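Local coordinates for protein succinylglutamate desuccinylase (Vibrio parahaemolyticus, PDB 2BCO) that probably hydrolyses N-succinylglutamate to succinate and glutamate with one zinc ion per subunit, the last step of arginine breakdown by the succinyltransferase pathway, at residues 57-70 and 92-106. Sequence-based numbering, arbitrary orientation.
Sequences IISCGIHGDETAPM and LFIIAHPESTLAHTR. With ZN (zinc ion), chain C.
With CG of Arg106 anti to its own backbone N (chi1 -161°) and the chain extended as far as NE, the side chain runs alongside His63, whose CG lies anti to the carbonyl carbon, beside the backbone N. Arg106 CG lies over the ring face, 4.1 Å from the centroid and 21° off the normal, a CH-pi contact. NE lies over that face, offset toward the rim, and NH2 comes to 3.5 Å from His63 CE1, with guanidinium and ring planes 45° apart. His63 ND1 binds zinc at 2.4 Å, Glu66 adds both carboxylate oxygens and His155 completes the protein ligands; NE2 of His63 is hydrogen-bonded to Asn111, so metal and Asn111 together hold the ring's rotation. On the loop after strand 55-60, His63 and Glu66 form the His-x-x-Glu zinc motif of the M14-like AspA/AstE family.

Two direct hydrogen bonds and a water join this loop to the chain after strand 90-95. Gly64 N donates to Arg106 O (3.1 Å) from above the carbonyl plane, and Thr101 OG1 donates to Gly64 O (3.2 Å) in that carbonyl's plane, on a lone pair. The water bridges Ile62 O and Arg106 O. Thr101 CG2 meets the selenomethionine methyl, Met70 CE, tip to tip at 3.5 Å.

Four backbone bonds, from Ile58 N to Leu92 O through Ala96 N to Cys60 O, zip the parallel strands together. Ile58 CD1 packs 3.6 Å from Phe93 CE2 on the face covered by helix 68-81, the crossover of this beta-alpha-beta unit; Ile57 and Leu92 face helix 125-141, and strand 149-157 pairs with 55-60 on its other edge.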
loop_
_atom_site.group_PDB
_atom_site.type_symbol
_atom_site.label_atom_id
_atom_site.label_comp_id
_atom_site.label_asym_id
_atom_site.label_seq_id
_atom_site.Cartn_x
_atom_site.Cartn_y
_atom_site.Cartn_z
ATOM N N ILE A 57 9.340 5.872 0.886
ATOM C CA ILE A 57 9.252 4.764 1.819
ATOM C C ILE A 57 8.560 3.690 1.004
ATOM O O ILE A 57 7.494 3.920 0.452
ATOM C CB ILE A 57 8.358 5.080 3.034
ATOM C CG1 ILE A 57 9.010 6.152 3.909
ATOM C CG2 ILE A 57 8.116 3.802 3.844
ATOM C CD1 ILE A 57 8.147 6.552 5.101
ATOM N N ILE A 58 9.177 2.526 0.900
ATOM C CA ILE A 58 8.575 1.443 0.148
ATOM C C ILE A 58 8.393 0.292 1.125
ATOM O O ILE A 58 9.340 -0.415 1.442
ATOM C CB ILE A 58 9.487 1.012 -1.023
ATOM C CG1 ILE A 58 9.774 2.224 -1.926
ATOM C CG2 ILE A 58 8.817 -0.102 -1.826
ATOM C CD1 ILE A 58 10.929 2.011 -2.903
ATOM N N SER A 59 7.174 0.116 1.618
ATOM C CA SER A 59 6.924 -0.956 2.565
ATOM C C SER A 59 6.127 -2.103 1.971
ATOM O O SER A 59 5.328 -1.933 1.051
ATOM C CB SER A 59 6.220 -0.412 3.823
ATOM O OG SER A 59 4.978 0.199 3.527
ATOM N N CYS A 60 6.375 -3.288 2.499
ATOM C CA CYS A 60 5.665 -4.468 2.061
ATOM C C CYS A 60 5.518 -5.369 3.270
ATOM O O CYS A 60 6.195 -5.179 4.287
ATOM C CB CYS A 60 6.446 -5.186 0.960
ATOM S SG CYS A 60 8.051 -5.750 1.472
ATOM N N GLY A 61 4.621 -6.341 3.169
ATOM C CA GLY A 61 4.438 -7.258 4.270
ATOM C C GLY A 61 3.699 -6.775 5.509
ATOM O O GLY A 61 3.832 -7.409 6.551
ATOM N N ILE A 62 2.947 -5.677 5.427
ATOM C CA ILE A 62 2.175 -5.210 6.578
ATOM C C ILE A 62 1.319 -6.414 6.982
ATOM O O ILE A 62 1.050 -6.647 8.165
ATOM C CB ILE A 62 1.269 -3.996 6.211
ATOM C CG1 ILE A 62 2.095 -2.709 6.258
ATOM C CG2 ILE A 62 0.078 -3.883 7.174
ATOM C CD1 ILE A 62 2.734 -2.429 7.621
ATOM N N HIS A 63 0.912 -7.168 5.962
ATOM C CA HIS A 63 0.138 -8.399 6.097
ATOM C C HIS A 63 1.139 -9.470 5.652
ATOM O O HIS A 63 1.662 -9.407 4.540
ATOM C CB HIS A 63 -1.086 -8.364 5.174
ATOM C CG HIS A 63 -2.159 -7.435 5.648
ATOM N ND1 HIS A 63 -3.091 -6.872 4.804
ATOM C CD2 HIS A 63 -2.461 -6.986 6.889
ATOM C CE1 HIS A 63 -3.918 -6.116 5.501
ATOM N NE2 HIS A 63 -3.559 -6.168 6.769
ATOM N N GLY A 64 1.404 -10.436 6.531
ATOM C CA GLY A 64 2.391 -11.472 6.258
ATOM C C GLY A 64 2.304 -12.319 5.007
ATOM O O GLY A 64 3.330 -12.588 4.375
ATOM N N ASP A 65 1.096 -12.746 4.646
ATOM C CA ASP A 65 0.912 -13.592 3.465
ATOM C C ASP A 65 0.932 -12.898 2.094
ATOM O O ASP A 65 0.734 -13.548 1.079
ATOM C CB ASP A 65 -0.380 -14.417 3.609
ATOM C CG ASP A 65 -1.596 -13.560 3.918
ATOM O OD1 ASP A 65 -1.467 -12.319 4.012
ATOM O OD2 ASP A 65 -2.696 -14.130 4.072
ATOM N N GLU A 66 1.183 -11.597 2.046
ATOM C CA GLU A 66 1.207 -10.888 0.758
ATOM C C GLU A 66 2.644 -10.755 0.260
ATOM O O GLU A 66 3.250 -9.685 0.301
ATOM C CB GLU A 66 0.508 -9.535 0.934
ATOM C CG GLU A 66 -0.982 -9.748 1.204
ATOM C CD GLU A 66 -1.683 -8.529 1.739
ATOM O OE1 GLU A 66 -1.158 -7.414 1.548
ATOM O OE2 GLU A 66 -2.762 -8.688 2.343
ATOM N N THR A 67 3.157 -11.872 -0.244
ATOM C CA THR A 67 4.540 -12.000 -0.670
ATOM C C THR A 67 5.062 -11.408 -1.973
ATOM O O THR A 67 6.223 -11.007 -2.023
ATOM C CB THR A 67 4.952 -13.501 -0.627
ATOM O OG1 THR A 67 4.342 -14.201 -1.723
ATOM C CG2 THR A 67 4.472 -14.145 0.690
ATOM N N ALA A 68 4.241 -11.366 -3.022
ATOM C CA ALA A 68 4.680 -10.833 -4.317
ATOM C C ALA A 68 5.494 -9.532 -4.228
ATOM O O ALA A 68 6.591 -9.443 -4.781
ATOM C CB ALA A 68 3.475 -10.642 -5.247
ATOM N N PRO A 69 4.978 -8.507 -3.532
ATOM C CA PRO A 69 5.755 -7.266 -3.447
ATOM C C PRO A 69 7.085 -7.465 -2.720
ATOM O O PRO A 69 8.075 -6.789 -3.023
ATOM C CB PRO A 69 4.820 -6.316 -2.695
ATOM C CG PRO A 69 3.456 -6.835 -3.047
ATOM C CD PRO A 69 3.647 -8.333 -2.931
HETATM N N MSE A 70 7.098 -8.384 -1.760
HETATM C CA MSE A 70 8.307 -8.671 -1.002
HETATM C C MSE A 70 9.363 -9.200 -1.966
HETATM O O MSE A 70 10.536 -8.838 -1.868
HETATM C CB MSE A 70 8.019 -9.710 0.091
HETATM C CG MSE A 70 6.843 -9.355 0.991
HETATM SE SE MSE A 70 6.545 -10.598 2.465
HETATM C CE MSE A 70 7.343 -12.188 1.689
ATOM N N LEU A 92 13.492 3.973 1.793
ATOM C CA LEU A 92 13.462 3.239 3.046
ATOM C C LEU A 92 12.635 1.996 2.756
ATOM O O LEU A 92 11.405 2.083 2.651
ATOM C CB LEU A 92 12.796 4.056 4.160
ATOM C CG LEU A 92 12.791 3.330 5.513
ATOM C CD1 LEU A 92 14.220 3.193 6.002
ATOM C CD2 LEU A 92 11.958 4.079 6.534
ATOM N N PHE A 93 13.306 0.852 2.601
ATOM C CA PHE A 93 12.627 -0.408 2.314
ATOM C C PHE A 93 12.250 -1.102 3.600
ATOM O O PHE A 93 13.074 -1.281 4.507
ATOM C CB PHE A 93 13.504 -1.344 1.468
ATOM C CG PHE A 93 13.743 -0.847 0.059
ATOM C CD1 PHE A 93 14.792 0.015 -0.223
ATOM C CD2 PHE A 93 12.897 -1.225 -0.977
ATOM C CE1 PHE A 93 15.002 0.500 -1.526
ATOM C CE2 PHE A 93 13.092 -0.749 -2.285
ATOM C CZ PHE A 93 14.151 0.118 -2.555
ATOM N N ILE A 94 10.998 -1.512 3.678
ATOM C CA ILE A 94 10.535 -2.148 4.880
ATOM C C ILE A 94 9.816 -3.459 4.622
ATOM O O ILE A 94 8.974 -3.560 3.726
ATOM C CB ILE A 94 9.573 -1.200 5.658
ATOM C CG1 ILE A 94 10.303 0.086 6.053
ATOM C CG2 ILE A 94 9.026 -1.897 6.900
ATOM C CD1 ILE A 94 9.398 1.096 6.747
ATOM N N ILE A 95 10.190 -4.472 5.388
ATOM C CA ILE A 95 9.511 -5.756 5.340
ATOM C C ILE A 95 8.955 -5.762 6.759
ATOM O O ILE A 95 9.651 -6.113 7.706
ATOM C CB ILE A 95 10.470 -6.951 5.170
ATOM C CG1 ILE A 95 11.101 -6.940 3.782
ATOM C CG2 ILE A 95 9.706 -8.260 5.377
ATOM C CD1 ILE A 95 12.173 -7.981 3.608
ATOM N N ALA A 96 7.719 -5.311 6.909
ATOM C CA ALA A 96 7.105 -5.253 8.219
ATOM C C ALA A 96 6.570 -6.627 8.572
ATOM O O ALA A 96 6.124 -7.359 7.701
ATOM C CB ALA A 96 5.966 -4.240 8.211
ATOM N N HIS A 97 6.643 -6.998 9.838
ATOM C CA HIS A 97 6.086 -8.284 10.270
ATOM C C HIS A 97 6.594 -9.605 9.677
ATOM O O HIS A 97 5.799 -10.446 9.251
ATOM C CB HIS A 97 4.579 -8.243 10.083
ATOM C CG HIS A 97 3.828 -8.823 11.223
ATOM N ND1 HIS A 97 4.450 -9.511 12.248
ATOM C CD2 HIS A 97 2.510 -8.808 11.534
ATOM C CE1 HIS A 97 3.553 -9.885 13.133
ATOM N NE2 HIS A 97 2.362 -9.469 12.724
ATOM N N PRO A 98 7.912 -9.829 9.667
ATOM C CA PRO A 98 8.405 -11.089 9.107
ATOM C C PRO A 98 7.907 -12.341 9.852
ATOM O O PRO A 98 7.839 -13.431 9.284
ATOM C CB PRO A 98 9.921 -10.926 9.182
ATOM C CG PRO A 98 10.101 -10.023 10.372
ATOM C CD PRO A 98 9.022 -8.999 10.160
ATOM N N GLU A 99 7.544 -12.190 11.117
ATOM C CA GLU A 99 7.074 -13.342 11.864
ATOM C C GLU A 99 5.778 -13.880 11.269
ATOM O O GLU A 99 5.558 -15.088 11.238
ATOM C CB GLU A 99 6.870 -12.989 13.340
ATOM C CG GLU A 99 6.459 -14.173 14.196
ATOM C CD GLU A 99 6.421 -13.844 15.679
ATOM O OE1 GLU A 99 6.049 -14.733 16.474
ATOM O OE2 GLU A 99 6.764 -12.701 16.051
ATOM N N SER A 100 4.927 -12.983 10.779
ATOM C CA SER A 100 3.658 -13.395 10.191
ATOM C C SER A 100 3.851 -13.982 8.786
ATOM O O SER A 100 3.039 -14.779 8.320
ATOM C CB SER A 100 2.691 -12.208 10.143
ATOM O OG SER A 100 1.389 -12.636 9.784
ATOM N N THR A 101 4.925 -13.582 8.114
ATOM C CA THR A 101 5.209 -14.103 6.785
ATOM C C THR A 101 5.639 -15.560 6.953
ATOM O O THR A 101 5.448 -16.383 6.060
ATOM C CB THR A 101 6.337 -13.309 6.099
ATOM O OG1 THR A 101 5.969 -11.931 6.024
ATOM C CG2 THR A 101 6.583 -13.826 4.693
ATOM N N LEU A 102 6.207 -15.875 8.114
ATOM C CA LEU A 102 6.646 -17.238 8.405
ATOM C C LEU A 102 5.452 -18.128 8.752
ATOM O O LEU A 102 5.398 -19.292 8.361
ATOM C CB LEU A 102 7.652 -17.235 9.558
ATOM C CG LEU A 102 9.019 -16.621 9.238
ATOM C CD1 LEU A 102 9.780 -16.388 10.524
ATOM C CD2 LEU A 102 9.802 -17.542 8.298
ATOM N N ALA A 103 4.495 -17.581 9.489
ATOM C CA ALA A 103 3.312 -18.341 9.858
ATOM C C ALA A 103 2.386 -18.410 8.647
ATOM O O ALA A 103 1.360 -19.091 8.672
ATOM C CB ALA A 103 2.603 -17.678 11.035
ATOM N N HIS A 104 2.757 -17.687 7.592
ATOM C CA HIS A 104 1.990 -17.657 6.345
ATOM C C HIS A 104 0.567 -17.143 6.571
ATOM O O HIS A 104 -0.374 -17.589 5.909
ATOM C CB HIS A 104 1.922 -19.062 5.726
ATOM C CG HIS A 104 3.229 -19.803 5.726
ATOM N ND1 HIS A 104 4.329 -19.381 5.007
ATOM C CD2 HIS A 104 3.603 -20.945 6.350
ATOM C CE1 HIS A 104 5.321 -20.234 5.188
ATOM N NE2 HIS A 104 4.910 -21.191 5.998
ATOM N N THR A 105 0.402 -16.216 7.510
ATOM C CA THR A 105 -0.920 -15.667 7.796
ATOM C C THR A 105 -0.946 -14.162 7.584
ATOM O O THR A 105 0.092 -13.536 7.406
ATOM C CB THR A 105 -1.364 -15.940 9.258
ATOM O OG1 THR A 105 -0.509 -15.229 10.163
ATOM C CG2 THR A 105 -1.314 -17.430 9.569
ATOM N N ARG A 106 -2.146 -13.596 7.628
ATOM C CA ARG A 106 -2.348 -12.170 7.439
ATOM C C ARG A 106 -1.709 -11.429 8.607
ATOM O O ARG A 106 -1.000 -10.429 8.426
ATOM C CB ARG A 106 -3.848 -11.869 7.365
ATOM C CG ARG A 106 -4.159 -10.543 6.730
ATOM C CD ARG A 106 -5.656 -10.274 6.618
ATOM N NE ARG A 106 -5.887 -9.189 5.671
ATOM C CZ ARG A 106 -6.942 -8.383 5.685
ATOM N NH1 ARG A 106 -7.887 -8.532 6.605
ATOM N NH2 ARG A 106 -7.046 -7.416 4.783
HETATM ZN ZN ZN C . -2.789 -6.164 2.563
HETATM O O HOH W 1 -0.926 -7.817 9.824
HETATM O O HOH W 2 -5.127 -6.347 1.536
#